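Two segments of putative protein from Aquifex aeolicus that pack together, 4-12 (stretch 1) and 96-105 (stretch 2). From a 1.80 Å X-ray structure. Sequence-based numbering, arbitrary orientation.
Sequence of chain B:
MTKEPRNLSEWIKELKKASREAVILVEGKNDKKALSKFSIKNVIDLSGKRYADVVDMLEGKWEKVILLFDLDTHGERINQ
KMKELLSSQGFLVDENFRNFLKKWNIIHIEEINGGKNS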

# COMPACT_ATOMS: atom_id res chain seq x y z
N GLU B 4 7.73 -1.62 28.14
CA GLU B 4 9.06 -1.97 28.63
C GLU B 4 10.14 -1.03 28.10
O GLU B 4 10.90 -0.46 28.88
N PRO B 5 10.22 -0.86 26.77
CA PRO B 5 11.24 0.03 26.20
C PRO B 5 11.06 1.47 26.68
O PRO B 5 9.94 1.98 26.73
N ARG B 6 12.16 2.13 27.03
CA ARG B 6 12.11 3.50 27.51
C ARG B 6 12.29 4.50 26.37
O ARG B 6 11.89 5.66 26.47
N ASN B 7 12.90 4.05 25.28
CA ASN B 7 13.14 4.90 24.12
C ASN B 7 13.11 4.08 22.83
O ASN B 7 12.95 2.85 22.88
N LEU B 8 13.26 4.75 21.70
CA LEU B 8 13.25 4.08 20.40
C LEU B 8 14.39 3.08 20.29
O LEU B 8 14.22 2.00 19.71
N SER B 9 15.54 3.43 20.84
CA SER B 9 16.70 2.56 20.81
C SER B 9 16.41 1.21 21.47
O SER B 9 16.73 0.16 20.92
N GLU B 10 15.79 1.25 22.65
CA GLU B 10 15.47 0.02 23.36
C GLU B 10 14.35 -0.73 22.64
O GLU B 10 14.30 -1.96 22.67
N TRP B 11 13.46 0.02 21.99
CA TRP B 11 12.34 -0.57 21.25
C TRP B 11 12.92 -1.39 20.09
O TRP B 11 12.50 -2.52 19.84
N ILE B 12 13.89 -0.81 19.40
CA ILE B 12 14.53 -1.48 18.27
C ILE B 12 15.28 -2.73 18.74
O ILE B 12 15.27 -3.76 18.07
N ASN B 96 1.88 -5.56 20.02
CA ASN B 96 2.55 -4.83 21.09
C ASN B 96 3.60 -3.82 20.63
O ASN B 96 3.68 -2.73 21.17
N PHE B 97 4.39 -4.17 19.63
CA PHE B 97 5.42 -3.25 19.15
C PHE B 97 4.82 -2.03 18.48
O PHE B 97 5.27 -0.90 18.72
N ARG B 98 3.82 -2.26 17.65
CA ARG B 98 3.16 -1.16 16.96
C ARG B 98 2.43 -0.28 17.97
O ARG B 98 2.50 0.95 17.90
N ASN B 99 1.73 -0.90 18.91
CA ASN B 99 0.99 -0.13 19.90
C ASN B 99 1.90 0.71 20.78
O ASN B 99 1.50 1.78 21.24
N PHE B 100 3.11 0.24 21.01
CA PHE B 100 4.05 0.98 21.84
C PHE B 100 4.43 2.31 21.18
O PHE B 100 4.60 3.33 21.86
N LEU B 101 4.56 2.30 19.86
CA LEU B 101 4.93 3.51 19.12
C LEU B 101 3.87 4.60 19.21
O LEU B 101 4.16 5.78 18.97
N LYS B 102 2.64 4.22 19.54
CA LYS B 102 1.55 5.19 19.64
C LYS B 102 1.79 6.26 20.70
O LYS B 102 1.17 7.32 20.68
N LYS B 103 2.71 5.98 21.63
CA LYS B 103 3.01 6.93 22.69
C LYS B 103 4.11 7.92 22.30
O LYS B 103 4.34 8.90 23.00
N TRP B 104 4.78 7.66 21.18
CA TRP B 104 5.85 8.54 20.73
C TRP B 104 5.48 9.29 19.46
O TRP B 104 4.47 8.99 18.82
N ASN B 105 6.30 10.27 19.10
CA ASN B 105 6.03 11.05 17.91
C ASN B 105 6.54 10.37 16.65
O ASN B 105 7.62 10.69 16.14

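Helix 8-12 and the helix that opens stretch 2 run nearly antiparallel (173°), their axes 11.6 Å apart at closest approach, and the space between them is filled largely by the indole of W11 (chi1 t), whose CA-to-CB bond points toward stretch 2. Along stretch 2, N96 makes no contact, its amide leading away. The CA-to-CB bond of F97 (m) points sideways to stretch 1, and its ring edge meets one face of W11, with F97 CD1 3.8 Å from W11 NE1. Its carbonyl also supplies a polar partner for the buried indole: W11 NE1 donates to F97 O at 3.0 Å, the only hydrogen bond between the stretches. R98 and N99 point away. F100 (t) points toward stretch 1, with CD2 3.9 Å from W11 CD1, and P5 lies over one face of its ring, P5 CD 3.9 Å from the F100 ring centroid in a CH-pi contact. L101 (m, t) starts sideways, but its end comes nearer, placing CD2 3.5 Å from W11 CE2 on the face opposite F97, so the indole is sandwiched. After a type I turn from L101 to W104, W104 (m) has its CA-to-CB bond toward stretch 1. Its CZ3 approaches W11 CB at 3.8 Å, while W104 CH2 lies 3.3 Å from N7 O, beside the start of helix 8-12, which N7 caps through OD1.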

# COMPACT_ATOMS: atom_id res chain seq x y z
CB GLU B 4 9.39 -3.42 28.27
CG GLU B 4 10.82 -3.84 28.60
CD GLU B 4 11.14 -3.72 30.08
OE1 GLU B 4 12.30 -3.95 30.46
OE2 GLU B 4 10.22 -3.38 30.87
CB PRO B 5 11.00 -0.09 24.70
CG PRO B 5 10.47 -1.48 24.56
CD PRO B 5 9.49 -1.56 25.70
CB ARG B 6 13.17 3.73 28.58
CG ARG B 6 12.94 2.89 29.84
CD ARG B 6 14.09 3.03 30.82
NE ARG B 6 15.34 2.53 30.26
CZ ARG B 6 16.49 2.46 30.93
NH1 ARG B 6 16.55 2.86 32.19
NH2 ARG B 6 17.58 1.99 30.34
CB ASN B 7 14.48 5.63 24.25
CG ASN B 7 15.61 4.69 24.61
OD1 ASN B 7 15.91 3.75 23.87
ND2 ASN B 7 16.26 4.95 25.74
CB LEU B 8 13.35 5.11 19.27
CG LEU B 8 13.17 4.59 17.84
CD1 LEU B 8 11.76 4.04 17.66
CD2 LEU B 8 13.43 5.72 16.86
CB SER B 9 17.89 3.22 21.50
OG SER B 9 18.98 2.32 21.60
CB GLU B 10 15.04 0.32 24.80
CG GLU B 10 16.11 1.05 25.61
CD GLU B 10 15.79 1.07 27.10
OE1 GLU B 10 14.62 1.31 27.47
OE2 GLU B 10 16.73 0.86 27.91
CB TRP B 11 11.44 0.54 20.72
CG TRP B 11 10.24 0.08 19.95
CD1 TRP B 11 9.02 -0.26 20.45
CD2 TRP B 11 10.15 -0.07 18.53
NE1 TRP B 11 8.16 -0.61 19.43
CE2 TRP B 11 8.83 -0.50 18.24
CE3 TRP B 11 11.05 0.12 17.47
CZ2 TRP B 11 8.40 -0.74 16.93
CZ3 TRP B 11 10.61 -0.13 16.17
CH2 TRP B 11 9.30 -0.55 15.91
CB ILE B 12 15.51 -0.52 17.56
CG1 ILE B 12 14.72 0.57 16.83
CG2 ILE B 12 16.39 -1.29 16.58
CD1 ILE B 12 15.57 1.60 16.13
CB ASN B 96 3.20 -5.80 22.08
CG ASN B 96 2.19 -6.68 22.78
OD1 ASN B 96 1.12 -6.22 23.17
ND2 ASN B 96 2.53 -7.95 22.97
CB PHE B 97 6.38 -3.98 18.21
CG PHE B 97 7.34 -4.89 18.92
CD1 PHE B 97 8.47 -4.37 19.54
CD2 PHE B 97 7.09 -6.25 19.02
CE1 PHE B 97 9.35 -5.20 20.24
CE2 PHE B 97 7.95 -7.09 19.71
CZ PHE B 97 9.09 -6.56 20.33
CB ARG B 98 2.17 -1.70 15.92
CG ARG B 98 1.46 -0.62 15.12
CD ARG B 98 0.70 -1.22 13.95
NE ARG B 98 0.05 -0.20 13.12
CZ ARG B 98 -1.16 0.30 13.34
NH1 ARG B 98 -1.87 -0.13 14.37
NH2 ARG B 98 -1.66 1.21 12.52
CB ASN B 99 0.13 -1.04 20.78
CG ASN B 99 -1.06 -1.62 20.04
OD1 ASN B 99 -1.50 -1.06 19.03
ND2 ASN B 99 -1.59 -2.72 20.54
CB PHE B 100 5.31 0.16 22.09
CG PHE B 100 5.99 0.48 23.39
CD1 PHE B 100 5.51 -0.05 24.59
CD2 PHE B 100 7.08 1.35 23.43
CE1 PHE B 100 6.11 0.28 25.81
CE2 PHE B 100 7.68 1.68 24.64
CZ PHE B 100 7.20 1.15 25.83
CB LEU B 101 5.19 3.17 17.64
CG LEU B 101 6.35 2.23 17.32
CD1 LEU B 101 6.43 2.02 15.81
CD2 LEU B 101 7.65 2.80 17.85
CB LYS B 102 0.23 4.47 19.91
CG LYS B 102 -0.21 3.56 18.77
CD LYS B 102 -1.48 2.81 19.12
CE LYS B 102 -1.97 1.98 17.95
NZ LYS B 102 -3.19 1.20 18.29
CB LYS B 103 3.43 6.19 23.97
CG LYS B 103 4.78 5.50 23.88
CD LYS B 103 5.11 4.74 25.17
CE LYS B 103 4.15 3.58 25.38
NZ LYS B 103 4.39 2.89 26.68
CB TRP B 104 7.14 7.75 20.51
CG TRP B 104 7.66 7.09 21.76
CD1 TRP B 104 7.56 7.57 23.04
CD2 TRP B 104 8.36 5.85 21.85
NE1 TRP B 104 8.16 6.70 23.92
CE2 TRP B 104 8.66 5.63 23.21
CE3 TRP B 104 8.77 4.90 20.91
CZ2 TRP B 104 9.36 4.50 23.66
CZ3 TRP B 104 9.46 3.77 21.35
CH2 TRP B 104 9.74 3.58 22.72
CB ASN B 105 6.64 12.44 18.04
CG ASN B 105 6.22 13.35 16.92
OD1 ASN B 105 5.40 12.98 16.08
ND2 ASN B 105 6.77 14.56 16.89